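Local coordinates for NS3-like protein (Alongshan virus, PDB 6M40) that probably hydrolyses ATP and other nucleoside triphosphates to unwind RNA, as the helicase domain of a flavivirus-like NS3 protein, at residues D323-M335 with L342-A354. Sequence-based numbering, arbitrary orientation.
Sequences DHPDSVTLLEANM and LPEEPCGAAVQQA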
ATOM      1  N   ASP A 323       8.923  -3.491   6.128  1.00 67.52           N
ATOM      2  CA  ASP A 323       8.212  -4.746   5.917  1.00 67.28           C
ATOM      3  C   ASP A 323       8.634  -5.728   7.000  1.00 67.43           C
ATOM      4  O   ASP A 323       9.797  -5.750   7.415  1.00 68.16           O
ATOM      5  CB  ASP A 323       8.503  -5.338   4.515  1.00 65.50           C
ATOM      6  CG  ASP A 323       7.374  -5.096   3.509  1.00 74.34           C
ATOM      7  OD1 ASP A 323       6.347  -5.797   3.568  1.00 74.16           O
ATOM      8  OD2 ASP A 323       7.523  -4.208   2.647  1.00 72.73           O
ATOM      9  N   HIS A 324       7.677  -6.506   7.484  1.00 65.96           N
ATOM     10  CA  HIS A 324       8.021  -7.603   8.374  1.00 64.66           C
ATOM     11  C   HIS A 324       8.973  -8.550   7.643  1.00 62.81           C
ATOM     12  O   HIS A 324       8.764  -8.843   6.462  1.00 63.11           O
ATOM     13  CB  HIS A 324       6.768  -8.348   8.820  1.00 66.19           C
ATOM     14  CG  HIS A 324       7.045  -9.477   9.765  1.00 62.48           C
ATOM     15  ND1 HIS A 324       7.675 -10.634   9.368  1.00 63.66           N
ATOM     16  CD2 HIS A 324       6.788  -9.625  11.086  1.00 63.74           C
ATOM     17  CE1 HIS A 324       7.783 -11.452  10.397  1.00 63.27           C
ATOM     18  NE2 HIS A 324       7.253 -10.864  11.452  1.00 70.69           N
ATOM     19  N   PRO A 325      10.006  -9.058   8.316  1.00 61.34           N
ATOM     20  CA  PRO A 325      11.120  -9.696   7.597  1.00 60.37           C
ATOM     21  C   PRO A 325      10.734 -10.796   6.616  1.00 62.64           C
ATOM     22  O   PRO A 325      11.423 -10.955   5.597  1.00 60.26           O
ATOM     23  CB  PRO A 325      12.001 -10.247   8.737  1.00 59.73           C
ATOM     24  CG  PRO A 325      11.205 -10.013  10.032  1.00 67.57           C
ATOM     25  CD  PRO A 325      10.307  -8.875   9.747  1.00 69.65           C
ATOM     26  N   ASP A 326       9.690 -11.577   6.876  1.00 59.15           N
ATOM     27  CA  ASP A 326       9.297 -12.632   5.952  1.00 60.65           C
ATOM     28  C   ASP A 326       7.787 -12.572   5.730  1.00 61.65           C
ATOM     29  O   ASP A 326       7.052 -13.532   5.961  1.00 61.92           O
ATOM     30  CB  ASP A 326       9.770 -14.006   6.443  1.00 65.37           C
ATOM     31  CG  ASP A 326       9.568 -14.196   7.917  1.00 65.77           C
ATOM     32  OD1 ASP A 326       8.472 -13.870   8.406  1.00 65.18           O
ATOM     33  OD2 ASP A 326      10.495 -14.686   8.588  1.00 67.73           O
ATOM     34  N   SER A 327       7.329 -11.413   5.258  1.00 61.72           N
ATOM     35  CA  SER A 327       5.953 -11.269   4.812  1.00 59.68           C
ATOM     36  C   SER A 327       5.819 -11.747   3.373  1.00 53.99           C
ATOM     37  O   SER A 327       6.723 -11.584   2.546  1.00 51.51           O
ATOM     38  CB  SER A 327       5.485  -9.819   4.929  1.00 60.06           C
ATOM     39  OG  SER A 327       6.070  -8.992   3.931  1.00 59.27           O
ATOM     40  N   VAL A 328       4.678 -12.370   3.085  1.00 53.61           N
ATOM     41  CA  VAL A 328       4.488 -12.940   1.765  1.00 55.15           C
ATOM     42  C   VAL A 328       4.468 -11.889   0.663  1.00 51.55           C
ATOM     43  O   VAL A 328       4.679 -12.227  -0.506  1.00 50.03           O
ATOM     44  CB  VAL A 328       3.195 -13.776   1.697  1.00 57.33           C
ATOM     45  CG1 VAL A 328       1.984 -12.892   1.918  1.00 52.80           C
ATOM     46  CG2 VAL A 328       3.103 -14.493   0.355  1.00 51.82           C
ATOM     47  N   THR A 329       4.226 -10.620   0.998  1.00 53.21           N
ATOM     48  CA  THR A 329       4.404  -9.593  -0.016  1.00 55.58           C
ATOM     49  C   THR A 329       5.866  -9.438  -0.382  1.00 48.64           C
ATOM     50  O   THR A 329       6.189  -9.157  -1.539  1.00 48.43           O
ATOM     51  CB  THR A 329       3.842  -8.252   0.449  1.00 58.33           C
ATOM     52  OG1 THR A 329       4.294  -7.952   1.775  1.00 68.75           O
ATOM     53  CG2 THR A 329       2.315  -8.263   0.418  1.00 63.70           C
ATOM     54  N   LEU A 330       6.763  -9.668   0.572  1.00 52.80           N
ATOM     55  CA  LEU A 330       8.185  -9.601   0.259  1.00 54.48           C
ATOM     56  C   LEU A 330       8.625 -10.834  -0.523  1.00 51.91           C
ATOM     57  O   LEU A 330       9.600 -10.775  -1.282  1.00 52.16           O
ATOM     58  CB  LEU A 330       8.983  -9.446   1.545  1.00 57.75           C
ATOM     59  CG  LEU A 330      10.324  -8.713   1.482  1.00 57.36           C
ATOM     60  CD1 LEU A 330      10.262  -7.390   0.724  1.00 58.96           C
ATOM     61  CD2 LEU A 330      10.801  -8.472   2.900  1.00 56.36           C
ATOM     62  N   LEU A 331       7.903 -11.946  -0.377  1.00 49.65           N
ATOM     63  CA  LEU A 331       8.171 -13.109  -1.212  1.00 46.41           C
ATOM     64  C   LEU A 331       7.752 -12.860  -2.658  1.00 47.82           C
ATOM     65  O   LEU A 331       8.549 -13.046  -3.583  1.00 48.96           O
ATOM     66  CB  LEU A 331       7.466 -14.344  -0.646  1.00 50.31           C
ATOM     67  CG  LEU A 331       7.416 -15.579  -1.554  1.00 47.89           C
ATOM     68  CD1 LEU A 331       8.816 -16.108  -1.850  1.00 50.99           C
ATOM     69  CD2 LEU A 331       6.556 -16.669  -0.932  1.00 48.12           C
ATOM     70  N   GLU A 332       6.505 -12.431  -2.882  1.00 50.35           N
ATOM     71  CA  GLU A 332       6.039 -12.261  -4.257  1.00 47.36           C
ATOM     72  C   GLU A 332       6.826 -11.169  -4.974  1.00 46.63           C
ATOM     73  O   GLU A 332       7.088 -11.284  -6.175  1.00 47.62           O
ATOM     74  CB  GLU A 332       4.537 -11.959  -4.282  1.00 43.50           C
ATOM     75  CG  GLU A 332       3.724 -12.910  -3.400  1.00 48.07           C
ATOM     76  CD  GLU A 332       2.265 -13.077  -3.790  1.00 49.55           C
ATOM     77  OE1 GLU A 332       1.540 -12.073  -3.892  1.00 49.08           O
ATOM     78  OE2 GLU A 332       1.841 -14.233  -3.967  1.00 52.58           O
ATOM     79  N   ALA A 333       7.242 -10.124  -4.258  1.00 45.17           N
ATOM     80  CA  ALA A 333       8.040  -9.082  -4.894  1.00 45.57           C
ATOM     81  C   ALA A 333       9.402  -9.615  -5.337  1.00 48.69           C
ATOM     82  O   ALA A 333       9.835  -9.371  -6.472  1.00 46.22           O
ATOM     83  CB  ALA A 333       8.203  -7.888  -3.953  1.00 45.92           C
ATOM     84  N   ASN A 334      10.088 -10.355  -4.460  1.00 56.56           N
ATOM     85  CA  ASN A 334      11.400 -10.896  -4.804  1.00 50.95           C
ATOM     86  C   ASN A 334      11.278 -11.964  -5.884  1.00 49.68           C
ATOM     87  O   ASN A 334      12.135 -12.062  -6.767  1.00 47.25           O
ATOM     88  CB  ASN A 334      12.087 -11.473  -3.562  1.00 51.05           C
ATOM     89  CG  ASN A 334      12.830 -10.414  -2.739  1.00 55.96           C
ATOM     90  OD1 ASN A 334      13.371  -9.448  -3.276  1.00 56.45           O
ATOM     91  ND2 ASN A 334      12.861 -10.607  -1.421  1.00 57.29           N
HETATM   92  N   MSE A 335      10.229 -12.778  -5.834  1.00 48.13           N
HETATM   93  CA  MSE A 335      10.019 -13.784  -6.866  1.00 46.74           C
HETATM   94  C   MSE A 335       9.971 -13.120  -8.241  1.00 48.32           C
HETATM   95  O   MSE A 335      10.615 -13.575  -9.178  1.00 52.12           O
HETATM   96  CB  MSE A 335       8.740 -14.572  -6.598  1.00 48.96           C
HETATM   97  CG  MSE A 335       8.890 -15.629  -5.521  1.00 52.82           C
HETATM   98 SE   MSE A 335       7.161 -16.460  -5.130  1.00 80.34          SE
HETATM   99  CE  MSE A 335       6.875 -17.461  -6.820  1.00 61.38           C
ATOM    100  N   LEU A 342      16.359  -8.367 -11.558  1.00 56.54           N
ATOM    101  CA  LEU A 342      16.451  -7.059 -10.930  1.00 52.19           C
ATOM    102  C   LEU A 342      17.007  -7.195  -9.519  1.00 49.80           C
ATOM    103  O   LEU A 342      16.972  -8.281  -8.931  1.00 51.49           O
ATOM    104  CB  LEU A 342      15.069  -6.388 -10.864  1.00 51.86           C
ATOM    105  CG  LEU A 342      14.396  -6.013 -12.191  1.00 52.39           C
ATOM    106  CD1 LEU A 342      13.010  -5.401 -11.985  1.00 46.75           C
ATOM    107  CD2 LEU A 342      15.295  -5.053 -12.952  1.00 52.94           C
ATOM    108  N   PRO A 343      17.542  -6.114  -8.944  1.00 46.39           N
ATOM    109  CA  PRO A 343      17.956  -6.155  -7.534  1.00 46.20           C
ATOM    110  C   PRO A 343      16.795  -6.493  -6.613  1.00 47.88           C
ATOM    111  O   PRO A 343      15.665  -6.047  -6.816  1.00 50.47           O
ATOM    112  CB  PRO A 343      18.480  -4.741  -7.274  1.00 46.20           C
ATOM    113  CG  PRO A 343      18.898  -4.240  -8.614  1.00 52.23           C
ATOM    114  CD  PRO A 343      17.983  -4.885  -9.624  1.00 49.50           C
ATOM    115  N   GLU A 344      17.090  -7.261  -5.571  1.00 50.51           N
ATOM    116  CA  GLU A 344      16.075  -7.801  -4.683  1.00 53.11           C
ATOM    117  C   GLU A 344      16.044  -7.029  -3.363  1.00 57.19           C
ATOM    118  O   GLU A 344      16.833  -6.112  -3.115  1.00 52.36           O
ATOM    119  CB  GLU A 344      16.324  -9.296  -4.482  1.00 53.09           C
ATOM    120  CG  GLU A 344      16.192 -10.061  -5.803  1.00 56.50           C
ATOM    121  CD  GLU A 344      16.641 -11.507  -5.743  1.00 53.99           C
ATOM    122  OE1 GLU A 344      16.779 -12.069  -4.634  1.00 54.16           O
ATOM    123  OE2 GLU A 344      16.860 -12.087  -6.826  1.00 53.33           O
ATOM    124  N   GLU A 345      15.093  -7.392  -2.522  1.00 59.00           N
ATOM    125  CA  GLU A 345      14.801  -6.671  -1.303  1.00 59.39           C
ATOM    126  C   GLU A 345      15.258  -7.460  -0.085  1.00 61.81           C
ATOM    127  O   GLU A 345      15.147  -8.692  -0.069  1.00 61.18           O
ATOM    128  CB  GLU A 345      13.297  -6.394  -1.167  1.00 68.18           C
ATOM    129  CG  GLU A 345      12.672  -5.658  -2.334  1.00 69.48           C
ATOM    130  CD  GLU A 345      12.556  -4.173  -2.086  1.00 72.02           C
ATOM    131  OE1 GLU A 345      12.880  -3.389  -3.000  1.00 87.88           O
ATOM    132  OE2 GLU A 345      12.135  -3.784  -0.979  1.00 82.59           O
ATOM    133  N   PRO A 346      15.749  -6.784   0.951  1.00 72.20           N
ATOM    134  CA  PRO A 346      16.036  -7.471   2.216  1.00 69.84           C
ATOM    135  C   PRO A 346      14.826  -8.259   2.701  1.00 65.34           C
ATOM    136  O   PRO A 346      13.711  -7.740   2.760  1.00 67.12           O
ATOM    137  CB  PRO A 346      16.389  -6.319   3.169  1.00 81.70           C
ATOM    138  CG  PRO A 346      16.879  -5.219   2.274  1.00 73.34           C
ATOM    139  CD  PRO A 346      16.088  -5.348   1.004  1.00 70.88           C
ATOM    140  N   CYS A 347      15.055  -9.517   3.085  1.00 59.72           N
ATOM    141  CA  CYS A 347      13.965 -10.381   3.518  1.00 58.34           C
ATOM    142  C   CYS A 347      14.479 -11.461   4.463  1.00 57.14           C
ATOM    143  O   CYS A 347      15.687 -11.676   4.611  1.00 56.97           O
ATOM    144  CB  CYS A 347      13.248 -11.038   2.325  1.00 63.00           C
ATOM    145  SG  CYS A 347      14.268 -12.177   1.401  1.00 50.99           S
ATOM    146  N   GLY A 348      13.531 -12.158   5.088  1.00 57.65           N
ATOM    147  CA  GLY A 348      13.842 -13.193   6.055  1.00 58.45           C
ATOM    148  C   GLY A 348      14.464 -14.432   5.435  1.00 59.83           C
ATOM    149  O   GLY A 348      14.758 -14.507   4.242  1.00 59.61           O
ATOM    150  N   ALA A 349      14.689 -15.430   6.296  1.00 66.95           N
ATOM    151  CA  ALA A 349      15.268 -16.689   5.841  1.00 66.35           C
ATOM    152  C   ALA A 349      14.210 -17.606   5.247  1.00 61.88           C
ATOM    153  O   ALA A 349      14.491 -18.331   4.287  1.00 65.72           O
ATOM    154  CB  ALA A 349      15.991 -17.382   6.995  1.00 90.22           C
ATOM    155  N   ALA A 350      13.001 -17.591   5.812  1.00 64.35           N
ATOM    156  CA  ALA A 350      11.917 -18.407   5.294  1.00 65.94           C
ATOM    157  C   ALA A 350      11.453 -17.949   3.920  1.00 62.13           C
ATOM    158  O   ALA A 350      10.811 -18.730   3.210  1.00 62.29           O
ATOM    159  CB  ALA A 350      10.742 -18.395   6.265  1.00 72.47           C
ATOM    160  N   VAL A 351      11.749 -16.712   3.531  1.00 57.98           N
ATOM    161  CA  VAL A 351      11.431 -16.277   2.181  1.00 56.24           C
ATOM    162  C   VAL A 351      12.493 -16.763   1.203  1.00 58.96           C
ATOM    163  O   VAL A 351      12.180 -17.357   0.164  1.00 62.03           O
ATOM    164  CB  VAL A 351      11.264 -14.745   2.139  1.00 57.06           C
ATOM    165  CG1 VAL A 351      11.170 -14.262   0.700  1.00 53.09           C
ATOM    166  CG2 VAL A 351      10.031 -14.336   2.938  1.00 54.91           C
ATOM    167  N   GLN A 352      13.766 -16.536   1.530  1.00 58.01           N
ATOM    168  CA  GLN A 352      14.842 -17.065   0.701  1.00 58.17           C
ATOM    169  C   GLN A 352      14.639 -18.543   0.417  1.00 57.51           C
ATOM    170  O   GLN A 352      14.837 -18.997  -0.713  1.00 54.42           O
ATOM    171  CB  GLN A 352      16.186 -16.869   1.384  1.00 59.12           C
ATOM    172  CG  GLN A 352      16.654 -15.456   1.500  1.00 58.95           C
ATOM    173  CD  GLN A 352      17.867 -15.384   2.390  1.00 67.34           C
ATOM    174  OE1 GLN A 352      18.678 -16.307   2.419  1.00 67.99           O
ATOM    175  NE2 GLN A 352      17.987 -14.310   3.141  1.00 63.93           N
ATOM    176  N   GLN A 353      14.295 -19.317   1.451  1.00 58.25           N
ATOM    177  CA  GLN A 353      13.968 -20.728   1.270  1.00 61.70           C
ATOM    178  C   GLN A 353      12.808 -20.896   0.296  1.00 60.99           C
ATOM    179  O   GLN A 353      12.851 -21.740  -0.608  1.00 54.12           O
ATOM    180  CB  GLN A 353      13.625 -21.335   2.635  1.00 64.20           C
ATOM    181  CG  GLN A 353      13.433 -22.843   2.680  1.00 70.57           C
ATOM    182  CD  GLN A 353      12.109 -23.305   2.103  1.00 75.09           C
ATOM    183  OE1 GLN A 353      12.072 -24.204   1.268  1.00 80.51           O
ATOM    184  NE2 GLN A 353      11.015 -22.701   2.553  1.00 76.43           N
ATOM    185  N   ALA A 354      11.761 -20.085   0.465  1.00 60.68           N
ATOM    186  CA  ALA A 354      10.574 -20.231  -0.361  1.00 58.62           C
ATOM    187  C   ALA A 354      10.831 -19.787  -1.799  1.00 53.77           C
ATOM    188  O   ALA A 354      10.216 -20.320  -2.730  1.00 49.17           O
ATOM    189  CB  ALA A 354       9.414 -19.446   0.253  1.00 55.08           C
TER
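Asn334, on the first helix of a helix-loop-helix in the C-terminal, mainly helical part of this NS3-type helicase, turns its amide to the backbone of Glu345 in the extended loop that leads into the second helix. OD1 takes Glu345 N on a lone pair at 2.8 Å, nearly straight at 169°, while ND2 reaches Glu345 O at 3.3 Å; these two bonds to one residue fix the amide's rotation. With CG beside the backbone N (chi1 -84°), the amide is set alongside the Glu345 backbone, meeting it close to its own plane, and its ND2 also lies near Cys347 SG. One turn earlier, Leu330 is the bump that fills the hollow between Glu345 CB and Cys347 CB, CD1 meeting the former and CD2 the latter at 3.6 Å. Segment 349-354 of the second helix runs 40° from segment 328-335 of the first. Its Val351 is wedged between that helix and the turn before it, CG1 against Leu331 and CG2 against Asp326 CB. Leu331 CD1 reaches on to Ala354 CB at 4.0 Å, and Val276 of strand 264-276 touches both residues, tying the helix pair to the neighbouring sheet domain. At the other end of the contact, Gly348, the N-cap of the second helix, lies against Asp326, its CA 4.2 Å from Asp326 CB.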